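Local coordinates for capsular polysaccharide export system protein KpsC (Thermosulfurimonas dismutans, PDB 6MGD) that transfers Kdo in a beta-2,7 linkage while building the glycolipid anchor of bacterial capsules, probably using CMP-Kdo as the donor, at residues A[3-9]-A[44-49]; A[18-22]-A[299-303]; A[51-55]-A[166-170]; A[73-77]-A[293-297]; A[107-113]-A[279-284]. All coordinates share one frame. Numbering follows the deposited sequence.

Contact 1 of 5, residues A[3-9]-A[44-49]; sequences DFYTYKF and IRLLVW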
# COMPACT_ATOMS: atom_id res chain seq x y z
N ASP A 3 5.80 7.86 26.28
CA ASP A 3 5.91 8.49 24.97
C ASP A 3 4.73 8.16 24.06
O ASP A 3 4.11 9.06 23.50
CB ASP A 3 7.23 8.09 24.31
CG ASP A 3 8.16 9.27 24.14
OD1 ASP A 3 7.79 10.39 24.54
OD2 ASP A 3 9.27 9.08 23.60
N PHE A 4 4.42 6.87 23.88
CA PHE A 4 3.39 6.46 22.94
C PHE A 4 2.33 5.60 23.62
O PHE A 4 2.62 4.87 24.58
CB PHE A 4 3.99 5.69 21.76
CG PHE A 4 4.61 6.58 20.72
CD1 PHE A 4 5.92 7.01 20.86
CD2 PHE A 4 3.89 6.98 19.61
CE1 PHE A 4 6.50 7.82 19.90
CE2 PHE A 4 4.46 7.80 18.66
CZ PHE A 4 5.76 8.22 18.80
N TYR A 5 1.11 5.69 23.11
CA TYR A 5 -0.01 4.88 23.55
C TYR A 5 -0.68 4.26 22.33
O TYR A 5 -0.68 4.84 21.24
CB TYR A 5 -1.03 5.71 24.34
CG TYR A 5 -0.49 6.23 25.65
CD1 TYR A 5 -0.61 5.48 26.81
CD2 TYR A 5 0.13 7.46 25.73
CE1 TYR A 5 -0.12 5.94 28.02
CE2 TYR A 5 0.63 7.94 26.93
CZ TYR A 5 0.50 7.17 28.07
OH TYR A 5 0.99 7.64 29.27
N THR A 6 -1.24 3.07 22.52
CA THR A 6 -1.94 2.36 21.46
C THR A 6 -3.45 2.46 21.67
O THR A 6 -3.94 2.56 22.80
CB THR A 6 -1.52 0.89 21.41
OG1 THR A 6 -1.74 0.28 22.68
CG2 THR A 6 -0.04 0.78 21.04
N TYR A 7 -4.19 2.41 20.56
CA TYR A 7 -5.64 2.54 20.57
C TYR A 7 -6.25 1.24 20.06
O TYR A 7 -6.21 0.96 18.86
CB TYR A 7 -6.08 3.73 19.72
CG TYR A 7 -7.56 4.03 19.80
CD1 TYR A 7 -8.42 3.68 18.77
CD2 TYR A 7 -8.10 4.67 20.91
CE1 TYR A 7 -9.77 3.95 18.84
CE2 TYR A 7 -9.45 4.96 21.00
CZ TYR A 7 -10.28 4.59 19.96
OH TYR A 7 -11.63 4.87 20.03
N LYS A 8 -6.81 0.46 20.98
CA LYS A 8 -7.58 -0.75 20.65
C LYS A 8 -6.74 -1.74 19.84
O LYS A 8 -7.18 -2.26 18.82
CB LYS A 8 -8.87 -0.38 19.91
CG LYS A 8 -9.84 0.46 20.73
CD LYS A 8 -11.05 0.86 19.92
CE LYS A 8 -12.02 1.69 20.75
NZ LYS A 8 -13.14 2.22 19.92
N PHE A 9 -5.53 -1.99 20.32
CA PHE A 9 -4.65 -3.00 19.73
C PHE A 9 -4.80 -4.32 20.48
O PHE A 9 -5.03 -4.35 21.69
CB PHE A 9 -3.19 -2.56 19.79
CG PHE A 9 -2.79 -1.58 18.71
CD1 PHE A 9 -3.75 -0.92 17.96
CD2 PHE A 9 -1.45 -1.34 18.44
CE1 PHE A 9 -3.39 -0.02 16.98
CE2 PHE A 9 -1.08 -0.45 17.46
CZ PHE A 9 -2.05 0.21 16.72
N ILE A 44 -0.73 13.69 24.36
CA ILE A 44 -0.41 12.27 24.25
C ILE A 44 -0.13 11.92 22.80
O ILE A 44 -0.58 12.60 21.87
CB ILE A 44 -1.54 11.36 24.80
CG1 ILE A 44 -2.78 11.47 23.92
CG2 ILE A 44 -1.86 11.72 26.25
CD1 ILE A 44 -3.86 10.47 24.28
N ARG A 45 0.62 10.85 22.61
CA ARG A 45 0.88 10.26 21.29
C ARG A 45 0.09 8.96 21.21
O ARG A 45 0.39 8.00 21.93
CB ARG A 45 2.37 10.01 21.07
CG ARG A 45 3.21 11.27 20.92
CD ARG A 45 4.68 10.91 20.84
NE ARG A 45 5.48 11.97 20.23
CZ ARG A 45 6.13 12.91 20.91
NH1 ARG A 45 6.83 13.83 20.27
NH2 ARG A 45 6.08 12.93 22.24
N LEU A 46 -0.91 8.93 20.34
CA LEU A 46 -1.78 7.77 20.18
C LEU A 46 -1.40 7.00 18.93
O LEU A 46 -1.23 7.59 17.86
CB LEU A 46 -3.25 8.20 20.12
CG LEU A 46 -4.28 7.07 20.18
CD1 LEU A 46 -4.19 6.34 21.51
CD2 LEU A 46 -5.68 7.60 19.94
N LEU A 47 -1.26 5.68 19.06
CA LEU A 47 -1.03 4.80 17.93
C LEU A 47 -2.35 4.14 17.54
O LEU A 47 -2.93 3.39 18.33
CB LEU A 47 0.02 3.74 18.27
CG LEU A 47 1.44 4.26 18.53
CD1 LEU A 47 2.39 3.13 18.90
CD2 LEU A 47 1.95 5.02 17.31
N VAL A 48 -2.82 4.44 16.34
CA VAL A 48 -4.06 3.88 15.83
C VAL A 48 -3.74 3.10 14.56
O VAL A 48 -2.75 3.37 13.87
CB VAL A 48 -5.13 4.96 15.56
CG1 VAL A 48 -4.88 5.66 14.23
CG2 VAL A 48 -6.53 4.37 15.61
N TRP A 49 -4.57 2.11 14.26
CA TRP A 49 -4.34 1.21 13.14
C TRP A 49 -5.26 1.58 11.98
O TRP A 49 -6.48 1.51 12.11
CB TRP A 49 -4.57 -0.25 13.54
CG TRP A 49 -4.25 -1.19 12.43
CD1 TRP A 49 -5.13 -1.73 11.53
CD2 TRP A 49 -2.96 -1.69 12.07
NE1 TRP A 49 -4.47 -2.54 10.65
CE2 TRP A 49 -3.13 -2.54 10.96
CE3 TRP A 49 -1.67 -1.52 12.59
CZ2 TRP A 49 -2.07 -3.21 10.36
CZ3 TRP A 49 -0.62 -2.18 11.99
CH2 TRP A 49 -0.82 -3.01 10.89
O HOH W 1 -6.19 1.26 16.09
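Strands 4-7 and 44-49 are parallel neighbours in the Rossmann-like sheet of the N-terminal domain of a GT-B glycosyltransferase. Their axes approach to 4.3 Å and cross at 35°. The backbone pairs in the usual parallel way. Y5 N donates to R45 O at 2.7 Å, L47 N to Y5 O at a very short 2.4 Å, and Y7 N to L47 O at 2.7 Å. R45 and L47 lose the most surface. R45 lies along F4, and its CD sits over the ring face, 3.7 Å from the centroid, a CH-pi contact. Its guanidinium reaches D3 only through a long ion pair, OD1 of D3 to NH2 of R45 at 3.8 Å, with no N-H aimed at the oxygen. L47 and T6 share a face of the sheet that helix 11-20 covers through I14 and I17. L47 CD2 meets F4 CD2 at 3.6 Å. Y5 lies on the other face, with L46. There Y5 packs on L37 and K41 of helix 31-41, and its CD2 comes 4.3 Å from I44 CB. Past the direct bonds a water continues the ladder, giving a hydrogen to Y7 O at 2.8 Å and taking one from W49 N at 2.6 Å.

Contact 2 of 5, residues A[18-22]-A[299-303]; sequences KRFFP and MYVSL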
# COMPACT_ATOMS: atom_id res chain seq x y z
N LYS A 18 5.74 -2.77 19.55
CA LYS A 18 6.81 -2.41 20.47
C LYS A 18 8.19 -2.63 19.86
O LYS A 18 9.16 -2.02 20.33
CB LYS A 18 6.65 -3.20 21.77
CG LYS A 18 7.36 -2.58 22.96
CD LYS A 18 6.86 -3.18 24.26
CE LYS A 18 5.35 -3.03 24.40
NZ LYS A 18 4.84 -3.58 25.68
N ARG A 19 8.30 -3.48 18.84
CA ARG A 19 9.56 -3.60 18.12
C ARG A 19 9.95 -2.29 17.46
O ARG A 19 11.13 -1.92 17.42
CB ARG A 19 9.47 -4.72 17.08
CG ARG A 19 9.16 -6.09 17.65
CD ARG A 19 8.89 -7.10 16.55
NE ARG A 19 9.88 -7.04 15.49
CZ ARG A 19 11.09 -7.60 15.54
NH1 ARG A 19 11.92 -7.48 14.52
NH2 ARG A 19 11.46 -8.28 16.62
N PHE A 20 8.96 -1.56 16.92
CA PHE A 20 9.20 -0.29 16.26
C PHE A 20 9.08 0.89 17.22
O PHE A 20 9.78 1.90 17.03
CB PHE A 20 8.23 -0.11 15.09
CG PHE A 20 8.33 -1.20 14.06
CD1 PHE A 20 7.67 -2.40 14.24
CD2 PHE A 20 9.08 -1.02 12.92
CE1 PHE A 20 7.76 -3.41 13.30
CE2 PHE A 20 9.18 -2.03 11.97
CZ PHE A 20 8.52 -3.22 12.16
N PHE A 21 8.22 0.79 18.23
CA PHE A 21 8.06 1.81 19.26
C PHE A 21 8.35 1.17 20.61
O PHE A 21 7.44 0.66 21.27
CB PHE A 21 6.66 2.42 19.23
CG PHE A 21 6.31 3.05 17.91
CD1 PHE A 21 6.62 4.38 17.66
CD2 PHE A 21 5.66 2.32 16.93
CE1 PHE A 21 6.29 4.96 16.45
CE2 PHE A 21 5.32 2.90 15.72
CZ PHE A 21 5.64 4.22 15.48
N PRO A 22 9.62 1.16 21.05
CA PRO A 22 9.94 0.52 22.33
C PRO A 22 9.40 1.27 23.54
O PRO A 22 9.44 0.72 24.65
CB PRO A 22 11.47 0.51 22.34
CG PRO A 22 11.85 1.66 21.47
CD PRO A 22 10.81 1.73 20.39
N MET A 299 9.18 2.29 8.20
CA MET A 299 10.25 1.86 9.08
C MET A 299 10.65 0.42 8.74
O MET A 299 9.89 -0.34 8.14
CB MET A 299 9.83 1.95 10.55
CG MET A 299 9.56 3.37 11.03
SD MET A 299 8.94 3.44 12.72
CE MET A 299 7.39 2.56 12.55
N TYR A 300 11.87 0.06 9.13
CA TYR A 300 12.38 -1.29 8.94
C TYR A 300 13.16 -1.71 10.18
O TYR A 300 14.08 -1.00 10.60
CB TYR A 300 13.27 -1.39 7.70
CG TYR A 300 12.59 -1.06 6.39
CD1 TYR A 300 12.65 0.22 5.85
CD2 TYR A 300 11.88 -2.02 5.68
CE1 TYR A 300 12.03 0.53 4.66
CE2 TYR A 300 11.25 -1.72 4.49
CZ TYR A 300 11.33 -0.44 3.98
OH TYR A 300 10.71 -0.14 2.78
N VAL A 301 12.79 -2.85 10.76
CA VAL A 301 13.47 -3.40 11.92
C VAL A 301 13.90 -4.82 11.59
O VAL A 301 13.10 -5.62 11.08
CB VAL A 301 12.57 -3.39 13.17
CG1 VAL A 301 13.16 -4.26 14.27
CG2 VAL A 301 12.38 -1.97 13.67
N SER A 302 15.16 -5.13 11.88
CA SER A 302 15.71 -6.45 11.57
C SER A 302 14.97 -7.55 12.32
O SER A 302 14.66 -7.41 13.51
CB SER A 302 17.20 -6.49 11.91
OG SER A 302 17.70 -7.81 11.83
N LEU A 303 14.70 -8.65 11.63
CA LEU A 303 14.07 -9.80 12.27
C LEU A 303 15.03 -10.56 13.18
O LEU A 303 14.58 -11.29 14.06
CB LEU A 303 13.50 -10.75 11.22
CG LEU A 303 12.48 -10.21 10.23
CD1 LEU A 303 12.15 -11.27 9.19
CD2 LEU A 303 11.22 -9.75 10.95
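A Met-aromatic contact marks this pairing. The sulfur SD of M299 lies 5.0 Å from the centroid of the F21 ring, in an oblique position 33° off the ring normal. The methyl at the end of the same side chain touches both phenylalanines: M299 CE is 3.8 Å from F21 CZ and also 3.8 Å from F20 CB. The F20 ring then reaches past the end of the strand to V301, where F20 CD2 and V301 CG2 are 3.5 Å apart. F20, M299 and V301 thus form a continuous apolar surface. M299 and V301 can both take part because their CA-to-CB bonds point toward 18-22, while that of Y300 between them points away. At the outer end, R19 extends along V301 and its NH1 gives a weak hydrogen bond to S302 O at 2.9 Å. Its angle of 130° is poor. The contact brings the end of helix 11-20 against the edge strand 298-300 of the N-terminal sheet. Strand 88-92 is the next strand in, and L89 and A91 extend the apolar surface beneath F20 and F21. Y300 turns the other way, onto A311 and A314 of helix 311-322. Edge strand 298-300 therefore lies between helix 11-20 and helix 311-322.

Contact 3 of 5, residues A[51-55]-A[166-170]; sequences STLEN and ASIKF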
# COMPACT_ATOMS: atom_id res chain seq x y z
N SER A 51 -7.67 3.02 9.37
CA SER A 51 -8.76 3.98 9.42
C SER A 51 -9.71 3.70 10.59
O SER A 51 -10.93 3.85 10.46
CB SER A 51 -9.53 3.98 8.10
OG SER A 51 -8.66 4.27 7.02
N THR A 52 -9.16 3.31 11.74
CA THR A 52 -10.00 2.96 12.88
C THR A 52 -10.80 4.16 13.37
O THR A 52 -11.99 4.04 13.67
CB THR A 52 -9.14 2.39 14.01
OG1 THR A 52 -8.51 1.19 13.56
CG2 THR A 52 -9.99 2.07 15.23
N LEU A 53 -10.17 5.34 13.44
CA LEU A 53 -10.87 6.52 13.91
C LEU A 53 -11.94 6.97 12.91
O LEU A 53 -13.03 7.39 13.31
CB LEU A 53 -9.88 7.65 14.18
CG LEU A 53 -8.77 7.32 15.18
CD1 LEU A 53 -7.76 8.46 15.29
CD2 LEU A 53 -9.37 7.00 16.54
N GLU A 54 -11.64 6.88 11.62
CA GLU A 54 -12.62 7.28 10.61
C GLU A 54 -13.81 6.33 10.57
O GLU A 54 -14.94 6.76 10.35
CB GLU A 54 -11.95 7.36 9.23
CG GLU A 54 -11.01 8.54 9.05
CD GLU A 54 -9.68 8.35 9.75
OE1 GLU A 54 -9.30 7.19 10.01
OE2 GLU A 54 -9.02 9.37 10.06
N ASN A 55 -13.57 5.04 10.79
CA ASN A 55 -14.67 4.08 10.82
C ASN A 55 -15.59 4.31 12.01
O ASN A 55 -16.78 4.02 11.94
CB ASN A 55 -14.13 2.65 10.83
CG ASN A 55 -13.34 2.32 9.58
OD1 ASN A 55 -13.57 2.89 8.52
ND2 ASN A 55 -12.40 1.39 9.71
N ALA A 166 -10.02 -1.10 3.36
CA ALA A 166 -10.10 0.35 3.56
C ALA A 166 -9.60 1.13 2.36
O ALA A 166 -10.08 2.23 2.09
CB ALA A 166 -9.32 0.73 4.82
N SER A 167 -8.64 0.57 1.61
CA SER A 167 -8.10 1.28 0.45
C SER A 167 -9.15 1.49 -0.64
O SER A 167 -8.98 2.37 -1.48
CB SER A 167 -6.89 0.54 -0.12
OG SER A 167 -7.24 -0.77 -0.52
N ILE A 168 -10.21 0.69 -0.65
CA ILE A 168 -11.29 0.94 -1.60
C ILE A 168 -12.26 1.97 -1.04
O ILE A 168 -12.78 2.82 -1.79
CB ILE A 168 -12.00 -0.38 -1.95
CG1 ILE A 168 -10.99 -1.41 -2.46
CG2 ILE A 168 -13.10 -0.14 -2.98
CD1 ILE A 168 -11.62 -2.74 -2.83
N LYS A 169 -12.49 1.94 0.27
CA LYS A 169 -13.40 2.89 0.89
C LYS A 169 -12.86 4.31 0.80
O LYS A 169 -13.57 5.23 0.39
CB LYS A 169 -13.65 2.49 2.35
CG LYS A 169 -14.61 3.41 3.08
CD LYS A 169 -14.91 2.90 4.48
CE LYS A 169 -15.78 3.88 5.25
NZ LYS A 169 -16.01 3.44 6.66
N PHE A 170 -11.60 4.52 1.19
CA PHE A 170 -11.01 5.85 1.20
C PHE A 170 -10.09 6.11 0.02
O PHE A 170 -9.52 7.21 -0.07
CB PHE A 170 -10.23 6.06 2.50
CG PHE A 170 -11.06 5.90 3.74
CD1 PHE A 170 -11.13 4.67 4.38
CD2 PHE A 170 -11.76 6.97 4.27
CE1 PHE A 170 -11.90 4.52 5.53
CE2 PHE A 170 -12.52 6.82 5.41
CZ PHE A 170 -12.59 5.60 6.04
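S51 stands just before helix 52-56, at its N-cap position, but its side chain makes no capping bond. Instead its CB packs on the F170 ring, with S51 CB 3.5 Å from F170 CE1. S51 OG comes 4.2 Å from A166 CB and is hydrogen-bonded to the hydroxyl of Y98, beyond the two segments. T52 and L53 lie on the far side of the helical turn, where both pack on Y7 of strand 4-7. The turn belongs to the N-terminal Rossmann-like domain, following strand 44-49. Segment 166-170 belongs to the second domain, following strand 155-159. The two short helices thus meet across the interdomain cleft of the GT-B fold, where enzymes of this kind generally hold their substrates. They bury just 194 Å² in all. E54 comes next, and its CB touches F170 CZ at 3.7 Å. Its carboxylate is engaged elsewhere, in a salt bridge with R68 of strand 64-71. N55 ends the segment and makes its direct polar link to the other domain. K169, with its chain fully extended, donates from NZ to N55 OD1 at 3.1 Å. The same N55 OD1 lies near the plane of the F170 ring, 3.8 Å from CE1 of F170.

Contact 4 of 5, residues A[73-77]-A[293-297]; sequences FIRSI and ALLLY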
# COMPACT_ATOMS: atom_id res chain seq x y z
N PHE A 73 5.46 -1.94 2.88
CA PHE A 73 5.31 -2.32 1.48
C PHE A 73 6.20 -3.49 1.08
O PHE A 73 5.78 -4.32 0.28
CB PHE A 73 5.61 -1.12 0.58
CG PHE A 73 4.63 0.01 0.72
CD1 PHE A 73 3.29 -0.24 0.93
CD2 PHE A 73 5.06 1.33 0.64
CE1 PHE A 73 2.38 0.81 1.06
CE2 PHE A 73 4.17 2.37 0.77
CZ PHE A 73 2.83 2.12 0.98
N ILE A 74 7.41 -3.57 1.63
CA ILE A 74 8.36 -4.60 1.20
C ILE A 74 7.97 -5.97 1.73
O ILE A 74 8.09 -6.98 1.02
CB ILE A 74 9.79 -4.21 1.62
CG1 ILE A 74 10.38 -3.23 0.60
CG2 ILE A 74 10.68 -5.44 1.75
CD1 ILE A 74 11.81 -2.86 0.87
N ARG A 75 7.47 -6.03 2.96
CA ARG A 75 6.98 -7.28 3.54
C ARG A 75 5.92 -7.97 2.68
O ARG A 75 5.60 -9.13 2.94
CB ARG A 75 6.44 -6.99 4.95
CG ARG A 75 6.03 -8.20 5.76
CD ARG A 75 4.52 -8.28 5.87
NE ARG A 75 4.05 -9.65 6.04
CZ ARG A 75 2.78 -10.03 5.91
NH1 ARG A 75 2.44 -11.30 6.08
NH2 ARG A 75 1.85 -9.13 5.61
N SER A 76 5.41 -7.31 1.63
CA SER A 76 4.22 -7.78 0.94
C SER A 76 4.38 -8.00 -0.56
O SER A 76 3.63 -8.78 -1.15
CB SER A 76 3.07 -6.79 1.16
OG SER A 76 2.32 -7.10 2.32
N ILE A 77 5.34 -7.31 -1.19
CA ILE A 77 5.34 -7.20 -2.65
C ILE A 77 6.24 -8.23 -3.33
O ILE A 77 7.16 -7.87 -4.08
CB ILE A 77 5.73 -5.78 -3.10
CG1 ILE A 77 7.04 -5.33 -2.44
CG2 ILE A 77 4.61 -4.80 -2.81
CD1 ILE A 77 7.54 -4.00 -2.96
N ALA A 293 8.29 6.00 -1.27
CA ALA A 293 7.37 5.01 -0.74
C ALA A 293 8.09 3.89 0.00
O ALA A 293 7.59 3.39 1.01
CB ALA A 293 6.52 4.42 -1.87
N LEU A 294 9.27 3.48 -0.48
CA LEU A 294 9.97 2.33 0.07
C LEU A 294 11.11 2.70 1.01
O LEU A 294 11.36 1.96 1.98
CB LEU A 294 10.53 1.45 -1.05
CG LEU A 294 9.51 0.60 -1.80
CD1 LEU A 294 10.18 -0.25 -2.86
CD2 LEU A 294 8.75 -0.28 -0.82
N LEU A 295 11.81 3.80 0.77
CA LEU A 295 13.03 4.12 1.51
C LEU A 295 12.80 5.05 2.69
O LEU A 295 13.34 4.82 3.77
CB LEU A 295 14.07 4.73 0.57
CG LEU A 295 15.03 3.76 -0.15
CD1 LEU A 295 14.28 2.65 -0.88
CD2 LEU A 295 15.92 4.52 -1.12
N LEU A 296 12.00 6.11 2.52
CA LEU A 296 11.79 7.10 3.57
C LEU A 296 10.51 6.88 4.37
O LEU A 296 10.51 7.05 5.59
CB LEU A 296 11.76 8.51 2.97
CG LEU A 296 13.06 9.04 2.38
CD1 LEU A 296 12.81 10.32 1.60
CD2 LEU A 296 14.07 9.29 3.49
N TYR A 297 9.41 6.49 3.70
CA TYR A 297 8.12 6.43 4.38
C TYR A 297 8.04 5.34 5.43
O TYR A 297 7.67 5.64 6.58
CB TYR A 297 7.01 6.30 3.33
CG TYR A 297 5.60 6.33 3.87
CD1 TYR A 297 5.14 7.41 4.62
CD2 TYR A 297 4.71 5.30 3.60
CE1 TYR A 297 3.84 7.45 5.11
CE2 TYR A 297 3.41 5.33 4.07
CZ TYR A 297 2.98 6.41 4.83
OH TYR A 297 1.69 6.44 5.30
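This is a buried apolar contact near the centre of the chain. It joins the loop after strand 64-71 to residues 293-297, at the C-terminal end of helix 286-296. F73 and L294 account for most of it. L294 points one methyl into the curled loop: its CD2 is 3.5 Å from F73 CB, 3.7 Å from I74 CG1 and 4.5 Å from I77 CD1. The loop bends because F73, I74 and R75 have helical backbone angles, and this brings I77 back to the same methyl. The F73 ring presents its edge to the helix. F73 CD2 lies 3.3 Å from the carbonyl oxygen of A293, and F73 CE2 lies 4.1 Å from A293 CB. F73 CE2 also meets the edge of the Y297 ring, 4.1 Å from Y297 CD2. The two segments share no hydrogen bond. Y297 is held by its hydroxyl to D92. F73 also stacks on F264 and meets Y97 edge-to-face, so aromatic packing continues beyond the pair. I74 extends onto A311, I315 and L318 of helix 311-322. Just after this contact the chain enters strand 298-300 of the N-terminal sheet. The return of the chain to the first domain, where helix 311-322 packs, is consistent with the GT-B fold, in which a C-terminal helix typically crosses back to the N-terminal domain.

Contact 5 of 5, residues A[107-113]-A[279-284]; sequences EEILLAR and RRNIKL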
# COMPACT_ATOMS: atom_id res chain seq x y z
N GLU A 107 2.45 11.47 0.81
CA GLU A 107 2.17 12.46 -0.22
C GLU A 107 2.97 13.74 -0.00
O GLU A 107 3.40 14.37 -0.97
CB GLU A 107 0.67 12.75 -0.25
CG GLU A 107 0.18 13.48 -1.48
CD GLU A 107 -1.33 13.66 -1.49
OE1 GLU A 107 -1.98 13.27 -0.50
OE2 GLU A 107 -1.87 14.19 -2.49
N GLU A 108 3.20 14.12 1.26
CA GLU A 108 4.01 15.30 1.54
C GLU A 108 5.48 15.04 1.22
O GLU A 108 6.18 15.96 0.77
CB GLU A 108 3.85 15.72 3.00
CG GLU A 108 2.42 16.01 3.44
CD GLU A 108 1.72 17.04 2.56
OE1 GLU A 108 0.76 16.66 1.85
OE2 GLU A 108 2.13 18.22 2.58
N ILE A 109 5.96 13.82 1.44
CA ILE A 109 7.33 13.48 1.08
C ILE A 109 7.53 13.62 -0.43
O ILE A 109 8.49 14.24 -0.90
CB ILE A 109 7.68 12.06 1.56
CG1 ILE A 109 7.87 12.04 3.08
CG2 ILE A 109 8.93 11.55 0.87
CD1 ILE A 109 8.24 10.67 3.62
N LEU A 110 6.60 13.05 -1.20
CA LEU A 110 6.74 13.06 -2.66
C LEU A 110 6.57 14.47 -3.23
O LEU A 110 7.16 14.78 -4.27
CB LEU A 110 5.73 12.10 -3.28
CG LEU A 110 5.86 10.65 -2.82
CD1 LEU A 110 4.73 9.80 -3.37
CD2 LEU A 110 7.22 10.08 -3.21
N LEU A 111 5.78 15.32 -2.57
CA LEU A 111 5.61 16.69 -3.05
C LEU A 111 6.85 17.53 -2.76
O LEU A 111 7.35 18.24 -3.64
CB LEU A 111 4.37 17.32 -2.43
CG LEU A 111 4.19 18.84 -2.55
CD1 LEU A 111 4.23 19.30 -4.00
CD2 LEU A 111 2.89 19.26 -1.89
N ALA A 112 7.34 17.48 -1.52
CA ALA A 112 8.58 18.19 -1.19
C ALA A 112 9.75 17.65 -2.00
O ALA A 112 10.66 18.41 -2.35
CB ALA A 112 8.87 18.08 0.30
N ARG A 113 9.73 16.35 -2.31
CA ARG A 113 10.65 15.67 -3.22
C ARG A 113 12.10 16.13 -3.12
O ARG A 113 12.81 16.20 -4.13
CB ARG A 113 10.16 15.80 -4.67
CG ARG A 113 10.04 17.22 -5.20
CD ARG A 113 9.20 17.29 -6.47
NE ARG A 113 9.69 16.40 -7.51
CZ ARG A 113 9.43 16.54 -8.80
NH1 ARG A 113 8.69 17.56 -9.22
NH2 ARG A 113 9.92 15.68 -9.68
N ARG A 279 -5.93 16.11 -6.01
CA ARG A 279 -4.95 16.80 -5.19
C ARG A 279 -3.50 16.60 -5.62
O ARG A 279 -2.60 17.08 -4.93
CB ARG A 279 -5.09 16.38 -3.72
CG ARG A 279 -6.41 16.74 -3.07
CD ARG A 279 -6.50 16.19 -1.65
NE ARG A 279 -5.30 16.49 -0.88
CZ ARG A 279 -4.37 15.59 -0.57
NH1 ARG A 279 -3.31 15.95 0.13
NH2 ARG A 279 -4.50 14.33 -0.97
N ARG A 280 -3.25 15.91 -6.73
CA ARG A 280 -1.89 15.59 -7.15
C ARG A 280 -1.63 16.17 -8.53
O ARG A 280 -2.33 15.85 -9.49
CB ARG A 280 -1.67 14.07 -7.14
CG ARG A 280 -1.80 13.46 -5.76
CD ARG A 280 -1.63 11.95 -5.79
NE ARG A 280 -2.12 11.33 -4.56
CZ ARG A 280 -2.21 10.02 -4.36
NH1 ARG A 280 -1.85 9.17 -5.32
NH2 ARG A 280 -2.68 9.55 -3.21
N ASN A 281 -0.60 17.02 -8.63
CA ASN A 281 -0.19 17.63 -9.88
C ASN A 281 1.21 17.23 -10.33
O ASN A 281 1.55 17.45 -11.49
CB ASN A 281 -0.23 19.16 -9.78
CG ASN A 281 -1.56 19.68 -9.27
OD1 ASN A 281 -1.84 19.62 -8.07
ND2 ASN A 281 -2.38 20.20 -10.17
N ILE A 282 2.01 16.65 -9.44
CA ILE A 282 3.43 16.44 -9.69
C ILE A 282 3.63 15.21 -10.57
O ILE A 282 2.94 14.19 -10.41
CB ILE A 282 4.19 16.30 -8.36
CG1 ILE A 282 3.78 17.42 -7.40
CG2 ILE A 282 5.69 16.32 -8.58
CD1 ILE A 282 4.03 18.82 -7.94
N LYS A 283 4.56 15.31 -11.51
CA LYS A 283 4.98 14.19 -12.34
C LYS A 283 6.29 13.64 -11.78
O LYS A 283 7.29 14.36 -11.72
CB LYS A 283 5.15 14.62 -13.80
CG LYS A 283 5.71 13.54 -14.72
CD LYS A 283 4.72 12.41 -14.90
CE LYS A 283 5.28 11.32 -15.82
NZ LYS A 283 6.51 10.70 -15.26
N LEU A 284 6.28 12.38 -11.36
CA LEU A 284 7.43 11.75 -10.72
C LEU A 284 8.03 10.67 -11.61
O LEU A 284 7.39 10.17 -12.54
CB LEU A 284 7.04 11.14 -9.37
CG LEU A 284 6.66 12.09 -8.23
CD1 LEU A 284 6.27 11.29 -7.00
CD2 LEU A 284 7.81 13.03 -7.92
O HOH W 2 6.49 16.98 -11.65
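E107 binds two arginines in a salt-bridge network. R279 NH2 donates to E107 OE1 at 2.8 Å, and R279 NH1 adds a weak bond to the same OE1 atom of E107 at 3.1 Å. The other oxygen, E107 OE2, pairs with R280 NE at 3.5 Å. R280 NH1 is in turn hydrogen-bonded to A266 O and P263 O. Just past the C-terminal end of the helix, R113 lays one guanidinium face over I282 and L284: NH1 of R113 is 3.3 Å from I282 CG2, and NH2 of R113 is 3.8 Å from L284 CD2. A water accepts from K283 N at 2.6 Å and weakly from R113 NH1 at 3.3 Å. Between the charged ends the contact is apolar, with L110 CB 3.8 Å from L284 CD1 and L111 CD1 3.9 Å from I282 CG1. Helix 105-112 thus lies along the connection from strand 272-273, at the edge of the parallel sheet of the second, Rossmann-like domain, to helix 286-296, where R113 forms a salt bridge with E288.

In the fold
Contact 1 closes first, bringing the chain back at 44-49 to its start at 3-9. Contact 2 opens within that loop, at 18-22, and closes only at 299-303, so the two cross; they touch through F21. Contacts 3, 4 and 5 all fall within the span of contact 2 and follow contact 1 in series. Contact 3 opens at 51-55 and closes at 166-170, crossing contacts 4 and 5. Contact 5 lies wholly within the span of contact 4. Contacts 1 and 2 tie together parts of the N-terminal sheet domain. Contact 3 bridges the cleft, and contacts 4 and 5 join earlier parts of the chain to the end of the second domain.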